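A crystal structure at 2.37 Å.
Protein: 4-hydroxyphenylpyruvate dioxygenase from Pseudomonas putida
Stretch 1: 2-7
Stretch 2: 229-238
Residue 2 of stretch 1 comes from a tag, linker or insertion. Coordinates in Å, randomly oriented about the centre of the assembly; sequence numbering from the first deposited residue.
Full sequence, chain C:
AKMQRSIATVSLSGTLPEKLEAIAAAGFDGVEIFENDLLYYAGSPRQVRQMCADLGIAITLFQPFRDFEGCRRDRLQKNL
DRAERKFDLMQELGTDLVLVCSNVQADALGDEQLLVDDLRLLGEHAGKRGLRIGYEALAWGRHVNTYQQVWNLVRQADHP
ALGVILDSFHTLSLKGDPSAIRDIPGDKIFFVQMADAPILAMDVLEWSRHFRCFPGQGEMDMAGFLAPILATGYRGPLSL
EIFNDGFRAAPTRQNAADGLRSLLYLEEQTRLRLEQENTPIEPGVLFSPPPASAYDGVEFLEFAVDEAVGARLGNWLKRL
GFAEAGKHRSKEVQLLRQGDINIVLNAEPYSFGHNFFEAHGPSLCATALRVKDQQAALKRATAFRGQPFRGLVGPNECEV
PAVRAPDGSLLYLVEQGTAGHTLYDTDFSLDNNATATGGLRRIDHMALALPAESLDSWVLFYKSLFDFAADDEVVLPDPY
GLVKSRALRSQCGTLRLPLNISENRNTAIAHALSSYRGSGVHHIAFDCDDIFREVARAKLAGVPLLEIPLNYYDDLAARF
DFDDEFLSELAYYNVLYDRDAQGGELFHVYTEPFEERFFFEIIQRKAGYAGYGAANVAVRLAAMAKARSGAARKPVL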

ATOM      1  N   LYS C   2      30.233  -5.819  14.599  1.00 57.38           N
ATOM      2  CA  LYS C   2      29.443  -4.958  13.737  1.00 53.24           C
ATOM      3  C   LYS C   2      29.008  -3.714  14.504  1.00 51.50           C
ATOM      4  O   LYS C   2      28.947  -3.701  15.737  1.00 51.35           O
HETATM    5  N   MSE C   3      28.711  -2.656  13.760  1.00 52.18           N
HETATM    6  CA  MSE C   3      28.185  -1.443  14.370  1.00 52.31           C
HETATM    7  C   MSE C   3      26.795  -1.675  14.946  1.00 51.53           C
HETATM    8  O   MSE C   3      26.091  -2.602  14.549  1.00 52.89           O
ATOM      9  N   GLN C   4      26.414  -0.823  15.894  1.00 47.15           N
ATOM     10  CA  GLN C   4      25.072  -0.853  16.463  1.00 48.40           C
ATOM     11  C   GLN C   4      24.082  -0.346  15.422  1.00 49.52           C
ATOM     12  O   GLN C   4      24.055   0.848  15.111  1.00 49.83           O
ATOM     13  N   ARG C   5      23.276  -1.248  14.867  1.00 47.39           N
ATOM     14  CA  ARG C   5      22.327  -0.897  13.822  1.00 46.72           C
ATOM     15  C   ARG C   5      21.006  -0.486  14.457  1.00 46.00           C
ATOM     16  O   ARG C   5      20.408  -1.259  15.211  1.00 44.04           O
ATOM     17  N   SER C   6      20.549   0.722  14.151  1.00 41.83           N
ATOM     18  CA  SER C   6      19.311   1.235  14.717  1.00 42.31           C
ATOM     19  C   SER C   6      18.430   1.775  13.593  1.00 41.51           C
ATOM     20  O   SER C   6      18.849   1.888  12.435  1.00 42.62           O
ATOM     21  N   ILE C   7      17.188   2.090  13.938  1.00 40.93           N
ATOM     22  CA  ILE C   7      16.249   2.703  13.007  1.00 42.26           C
ATOM     23  C   ILE C   7      15.301   3.591  13.800  1.00 41.25           C
ATOM     24  O   ILE C   7      14.867   3.231  14.898  1.00 42.44           O
ATOM     25  N   ILE C 229      32.955   8.699   6.680  1.00 47.99           N
ATOM     26  CA  ILE C 229      32.623   8.570   8.098  1.00 44.87           C
ATOM     27  C   ILE C 229      33.500   7.511   8.757  1.00 47.75           C
ATOM     28  O   ILE C 229      34.094   7.743   9.816  1.00 45.45           O
ATOM     29  N   LEU C 230      33.598   6.332   8.135  1.00 47.53           N
ATOM     30  CA  LEU C 230      34.382   5.252   8.722  1.00 47.30           C
ATOM     31  C   LEU C 230      35.878   5.536   8.691  1.00 48.07           C
ATOM     32  O   LEU C 230      36.616   4.987   9.516  1.00 45.53           O
ATOM     33  N   ALA C 231      36.340   6.382   7.768  1.00 47.59           N
ATOM     34  CA  ALA C 231      37.752   6.744   7.736  1.00 46.60           C
ATOM     35  C   ALA C 231      38.179   7.507   8.983  1.00 46.96           C
ATOM     36  O   ALA C 231      39.367   7.501   9.322  1.00 47.44           O
ATOM     37  N   THR C 232      37.240   8.161   9.673  1.00 45.96           N
ATOM     38  CA  THR C 232      37.563   8.893  10.892  1.00 44.07           C
ATOM     39  C   THR C 232      37.817   7.979  12.082  1.00 45.35           C
ATOM     40  O   THR C 232      38.303   8.456  13.113  1.00 45.51           O
ATOM     41  N   GLY C 233      37.498   6.691  11.969  1.00 44.92           N
ATOM     42  CA  GLY C 233      37.536   5.782  13.092  1.00 43.77           C
ATOM     43  C   GLY C 233      36.201   5.587  13.779  1.00 47.48           C
ATOM     44  O   GLY C 233      36.096   4.718  14.656  1.00 45.15           O
ATOM     45  N   TYR C 234      35.188   6.375  13.416  1.00 48.26           N
ATOM     46  CA  TYR C 234      33.858   6.250  14.003  1.00 45.11           C
ATOM     47  C   TYR C 234      33.327   4.829  13.864  1.00 45.45           C
ATOM     48  O   TYR C 234      33.291   4.266  12.767  1.00 46.44           O
ATOM     49  N   ARG C 235      32.919   4.250  14.995  1.00 46.90           N
ATOM     50  CA  ARG C 235      32.291   2.934  15.018  1.00 46.25           C
ATOM     51  C   ARG C 235      30.988   2.956  15.807  1.00 47.03           C
ATOM     52  O   ARG C 235      30.542   1.911  16.290  1.00 47.31           O
ATOM     53  N   GLY C 236      30.367   4.126  15.938  1.00 47.69           N
ATOM     54  CA  GLY C 236      29.135   4.267  16.677  1.00 47.22           C
ATOM     55  C   GLY C 236      27.937   3.750  15.910  1.00 45.51           C
ATOM     56  O   GLY C 236      28.066   3.000  14.938  1.00 46.99           O
ATOM     57  N   PRO C 237      26.741   4.146  16.338  1.00 44.66           N
ATOM     58  CA  PRO C 237      25.523   3.602  15.725  1.00 45.71           C
ATOM     59  C   PRO C 237      25.394   3.992  14.259  1.00 45.85           C
ATOM     60  O   PRO C 237      25.761   5.097  13.849  1.00 45.63           O
ATOM     61  N   LEU C 238      24.869   3.053  13.468  1.00 44.38           N
ATOM     62  CA  LEU C 238      24.508   3.274  12.068  1.00 44.26           C
ATOM     63  C   LEU C 238      23.003   3.090  11.935  1.00 43.22           C
ATOM     64  O   LEU C 238      22.496   1.983  12.134  1.00 42.31           O
TER

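Lys-2, a tag residue, points away from the second stretch. Met-3, present as selenomethionine, supplies the main side-chain contribution: its CA-to-CB bond points toward the other stretch, and with chi1 m, chi2 t and chi3 at 136°, the chain reaches in among Leu-230, Tyr-234, Gly-236 and Leu-238. There Met-3 CE lies 3.6 Å from Leu-230 CD2, 3.3 Å from Tyr-234 CD2, meeting that ring obliquely, and 3.2 Å from Gly-236 O, while Met-3 SE packs against Leu-238 CB at 4.2 Å. Tyr-234 (chi1 t) donates a hydrogen bond from OH to Pro-237 O at 2.7 Å, and Arg-235 folds back on its own stretch, with NH1 bonded to Tyr-234 O at 2.7 Å and to Leu-230 O at 3.1 Å.

From Gln-4 onward the polar contacts are backbone to backbone. Gln-4 is directed sideways in a t,t rotamer, its OE1 3.7 Å from Pro-237 CG, and its carbonyl O accepts a hydrogen bond from Leu-238 N at 2.9 Å. Arg-5 (chi1 m) points away, its NE and NH2 hydrogen-bonded elsewhere in the structure, yet Arg-5 CA approaches Leu-238 O at 3.3 Å. Ser-6 N then donates to Leu-238 O at 3.1 Å, completing a single beta bridge centred on Arg-5 and Leu-238. Ser-6 OG (chi1 p) only skirts Pro-237 CB at 4.3 Å, and Ile-7 turns away.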

ATOM      1  CB  LYS C   2      28.209  -5.696  13.210  1.00 50.73           C
ATOM      2  CG  LYS C   2      27.077  -5.803  14.224  1.00 49.45           C
ATOM      3  CD  LYS C   2      26.287  -7.089  14.079  1.00 48.34           C
ATOM      4  CE  LYS C   2      25.250  -7.216  15.190  1.00 51.99           C
ATOM      5  NZ  LYS C   2      24.635  -8.575  15.246  1.00 53.43           N
HETATM    6  CB  MSE C   3      28.135  -0.305  13.357  1.00 51.86           C
HETATM    7  CG  MSE C   3      29.411   0.494  13.255  1.00 57.38           C
HETATM    8 SE   MSE C   3      29.380   1.577  11.650  1.00 61.89          SE
HETATM    9  CE  MSE C   3      30.044   3.229  12.378  1.00 60.76           C
ATOM     10  CB  GLN C   4      25.026   0.004  17.724  1.00 46.60           C
ATOM     11  CG  GLN C   4      24.009  -0.440  18.750  1.00 51.03           C
ATOM     12  CD  GLN C   4      23.980   0.468  19.964  1.00 52.16           C
ATOM     13  OE1 GLN C   4      24.354   1.640  19.885  1.00 52.46           O
ATOM     14  NE2 GLN C   4      23.539  -0.070  21.096  1.00 51.32           N
ATOM     15  CB  ARG C   5      22.130  -2.070  12.861  1.00 45.59           C
ATOM     16  CG  ARG C   5      23.418  -2.497  12.180  1.00 44.02           C
ATOM     17  CD  ARG C   5      23.185  -3.615  11.190  1.00 44.02           C
ATOM     18  NE  ARG C   5      24.443  -4.161  10.691  1.00 47.13           N
ATOM     19  CZ  ARG C   5      24.888  -5.380  10.979  1.00 46.47           C
ATOM     20  NH1 ARG C   5      24.167  -6.182  11.750  1.00 45.21           N
ATOM     21  NH2 ARG C   5      26.043  -5.803  10.487  1.00 45.91           N
ATOM     22  CB  SER C   6      19.586   2.329  15.770  1.00 45.23           C
ATOM     23  OG  SER C   6      20.442   3.332  15.260  1.00 53.61           O
ATOM     24  CB  ILE C   7      15.489   1.634  12.188  1.00 42.53           C
ATOM     25  CG1 ILE C   7      14.443   2.289  11.272  1.00 39.88           C
ATOM     26  CG2 ILE C   7      14.854   0.601  13.100  1.00 41.10           C
ATOM     27  CD1 ILE C   7      13.785   1.309  10.314  1.00 41.53           C
ATOM     28  CB  ILE C 229      31.128   8.247   8.269  1.00 44.15           C
ATOM     29  CG1 ILE C 229      30.271   9.410   7.769  1.00 44.79           C
ATOM     30  CG2 ILE C 229      30.814   7.933   9.723  1.00 42.29           C
ATOM     31  CD1 ILE C 229      28.791   9.101   7.730  1.00 43.23           C
ATOM     32  CB  LEU C 230      34.084   3.931   8.010  1.00 46.83           C
ATOM     33  CG  LEU C 230      32.635   3.439   8.077  1.00 45.06           C
ATOM     34  CD1 LEU C 230      32.440   2.199   7.219  1.00 45.08           C
ATOM     35  CD2 LEU C 230      32.228   3.168   9.512  1.00 44.78           C
ATOM     36  CB  ALA C 231      38.057   7.574   6.488  1.00 44.07           C
ATOM     37  CB  THR C 232      36.428   9.855  11.253  1.00 45.70           C
ATOM     38  OG1 THR C 232      35.322   9.111  11.783  1.00 43.26           O
ATOM     39  CG2 THR C 232      35.961  10.612  10.031  1.00 45.77           C
ATOM     40  CB  TYR C 234      32.904   7.250  13.341  1.00 45.34           C
ATOM     41  CG  TYR C 234      31.461   7.142  13.789  1.00 46.68           C
ATOM     42  CD1 TYR C 234      31.026   7.757  14.957  1.00 47.31           C
ATOM     43  CD2 TYR C 234      30.523   6.465  13.022  1.00 46.00           C
ATOM     44  CE1 TYR C 234      29.704   7.667  15.363  1.00 47.45           C
ATOM     45  CE2 TYR C 234      29.200   6.372  13.421  1.00 45.84           C
ATOM     46  CZ  TYR C 234      28.796   6.977  14.592  1.00 45.98           C
ATOM     47  OH  TYR C 234      27.481   6.890  14.991  1.00 43.60           O
ATOM     48  CB  ARG C 235      33.246   1.880  15.587  1.00 45.70           C
ATOM     49  CG  ARG C 235      34.552   1.747  14.813  1.00 47.25           C
ATOM     50  CD  ARG C 235      34.308   1.204  13.413  1.00 49.42           C
ATOM     51  NE  ARG C 235      35.544   1.036  12.654  1.00 48.07           N
ATOM     52  CZ  ARG C 235      36.080   1.970  11.873  1.00 49.01           C
ATOM     53  NH1 ARG C 235      35.489   3.149  11.739  1.00 48.49           N
ATOM     54  NH2 ARG C 235      37.208   1.723  11.221  1.00 49.14           N
ATOM     55  CB  PRO C 237      24.397   4.214  16.569  1.00 45.79           C
ATOM     56  CG  PRO C 237      25.050   4.628  17.849  1.00 47.60           C
ATOM     57  CD  PRO C 237      26.438   5.039  17.467  1.00 47.35           C
ATOM     58  CB  LEU C 238      25.247   2.310  11.142  1.00 44.88           C
ATOM     59  CG  LEU C 238      24.915   2.448   9.657  1.00 43.95           C
ATOM     60  CD1 LEU C 238      25.477   3.734   9.071  1.00 42.83           C
ATOM     61  CD2 LEU C 238      25.381   1.224   8.886  1.00 45.91           C
TER